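Long-range contact in geranyltranstransferase (Campylobacter jejuni, PDB 3NPK), which probably condenses geranyl diphosphate with isopentenyl diphosphate to give farnesyl diphosphate and pyrophosphate, a step of isoprenoid biosynthesis: residues A[49-54]-A[188-193]. Residues are numbered along the deposited sequence; the frame is centred on the assembly and turned at random.
Sequences SVVQSN and EICELN
The last turn and a half of helix 42-54 lies against the point where helix 164-189 ends and the chain bends toward helix 194-220; V51 and C190 have the nearest CA atoms, 6.4 Å apart. E191, with positive phi (56°), closes the second helix in a Schellman motif, and N193 sits at the N-cap of the next. C190 carries the centre. Its SG, anti to its own carbonyl carbon (chi1 -63°), reaches the first helix and lies 3.8 Å from V51 CA and equally close to N54 CB. Deeper in, V51 and I189 cross at about a right angle: V51 CG2 touches I189 CD1 at 3.9 Å and also meets I189 CG2. Both side chains rest on A62 of helix 59-80, which extends this apolar patch. At the exposed end, chi1 of N54 (-166°) directs the amide across to C190, where OD1 lies 3.4 Å from C190 CB, while ND2 lies more loosely near L192 CD1. One water donates to both N54 OD1 and C190 O, 2.7 Å from each. Within the first helix, S53 OG donates to V50 O from above the carbonyl plane (2.8 Å). No direct hydrogen bond joins the segments, so in this mainly helical prenyl synthase fold they meet through van der Waals contact around the buried C190 side chain, with the N54 amide packed at its edge and water-linked to C190 O.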
# COMPACT_ATOMS: atom_id res chain seq x y z
N SER A 49 -18.05 -14.84 5.33
CA SER A 49 -19.29 -15.57 5.06
C SER A 49 -19.06 -16.55 3.92
O SER A 49 -19.49 -17.72 3.99
CB SER A 49 -20.43 -14.61 4.68
OG SER A 49 -20.81 -13.78 5.77
N VAL A 50 -18.38 -16.09 2.87
CA VAL A 50 -18.05 -17.00 1.76
C VAL A 50 -17.25 -18.20 2.28
O VAL A 50 -17.60 -19.36 2.02
CB VAL A 50 -17.28 -16.29 0.63
CG1 VAL A 50 -16.83 -17.32 -0.43
CG2 VAL A 50 -18.16 -15.20 -0.02
N VAL A 51 -16.18 -17.93 3.03
CA VAL A 51 -15.35 -19.02 3.54
C VAL A 51 -16.14 -19.96 4.45
O VAL A 51 -16.09 -21.19 4.30
CB VAL A 51 -14.10 -18.48 4.27
CG1 VAL A 51 -13.26 -19.64 4.82
CG2 VAL A 51 -13.26 -17.62 3.32
N GLN A 52 -16.88 -19.40 5.40
CA GLN A 52 -17.66 -20.23 6.32
C GLN A 52 -18.62 -21.16 5.56
O GLN A 52 -18.79 -22.32 5.93
CB GLN A 52 -18.44 -19.34 7.31
CG GLN A 52 -19.36 -20.12 8.25
CD GLN A 52 -18.63 -21.12 9.14
OE1 GLN A 52 -17.40 -21.10 9.25
NE2 GLN A 52 -19.40 -22.00 9.78
N SER A 53 -19.22 -20.64 4.49
CA SER A 53 -20.24 -21.38 3.75
C SER A 53 -19.65 -22.49 2.88
O SER A 53 -20.34 -23.44 2.51
CB SER A 53 -21.05 -20.43 2.86
OG SER A 53 -20.32 -20.06 1.70
N ASN A 54 -18.37 -22.37 2.54
CA ASN A 54 -17.79 -23.26 1.54
C ASN A 54 -16.68 -24.16 2.09
O ASN A 54 -16.64 -25.37 1.81
CB ASN A 54 -17.25 -22.42 0.38
CG ASN A 54 -16.95 -23.26 -0.83
OD1 ASN A 54 -15.81 -23.66 -1.03
ND2 ASN A 54 -17.97 -23.55 -1.62
N GLU A 188 -11.42 -17.18 -3.50
CA GLU A 188 -10.04 -17.58 -3.76
C GLU A 188 -9.44 -18.37 -2.61
O GLU A 188 -8.71 -19.35 -2.83
CB GLU A 188 -9.18 -16.36 -4.13
CG GLU A 188 -9.58 -15.82 -5.52
CD GLU A 188 -8.91 -14.52 -5.92
OE1 GLU A 188 -8.65 -13.65 -5.05
OE2 GLU A 188 -8.64 -14.37 -7.14
N ILE A 189 -9.74 -17.97 -1.37
CA ILE A 189 -9.31 -18.77 -0.21
C ILE A 189 -9.78 -20.22 -0.34
O ILE A 189 -9.03 -21.18 -0.03
CB ILE A 189 -9.85 -18.15 1.09
CG1 ILE A 189 -9.12 -16.84 1.38
CG2 ILE A 189 -9.68 -19.12 2.27
CD1 ILE A 189 -9.86 -15.95 2.38
N CYS A 190 -11.02 -20.39 -0.80
CA CYS A 190 -11.64 -21.70 -0.93
C CYS A 190 -11.28 -22.43 -2.22
O CYS A 190 -11.72 -23.57 -2.44
CB CYS A 190 -13.16 -21.55 -0.86
SG CYS A 190 -13.73 -20.91 0.72
N GLU A 191 -10.50 -21.76 -3.08
CA GLU A 191 -10.13 -22.31 -4.38
C GLU A 191 -11.38 -22.68 -5.19
O GLU A 191 -11.42 -23.70 -5.89
CB GLU A 191 -9.14 -23.48 -4.23
CG GLU A 191 -7.77 -23.02 -3.77
CD GLU A 191 -6.84 -24.17 -3.45
OE1 GLU A 191 -6.93 -24.70 -2.33
OE2 GLU A 191 -6.01 -24.55 -4.31
N LEU A 192 -12.40 -21.82 -5.10
CA LEU A 192 -13.61 -21.99 -5.89
C LEU A 192 -13.31 -21.76 -7.37
O LEU A 192 -12.46 -20.94 -7.73
CB LEU A 192 -14.70 -21.02 -5.42
CG LEU A 192 -16.09 -21.17 -6.05
CD1 LEU A 192 -16.75 -22.50 -5.67
CD2 LEU A 192 -16.96 -20.00 -5.65
N ASN A 193 -14.00 -22.50 -8.24
CA ASN A 193 -13.77 -22.37 -9.66
C ASN A 193 -13.98 -20.92 -10.15
O ASN A 193 -14.71 -20.14 -9.53
CB ASN A 193 -14.68 -23.35 -10.42
CG ASN A 193 -16.15 -23.07 -10.19
OD1 ASN A 193 -16.81 -23.71 -9.35
ND2 ASN A 193 -16.68 -22.12 -10.93
O HOH W 1 -14.25 -24.33 -3.14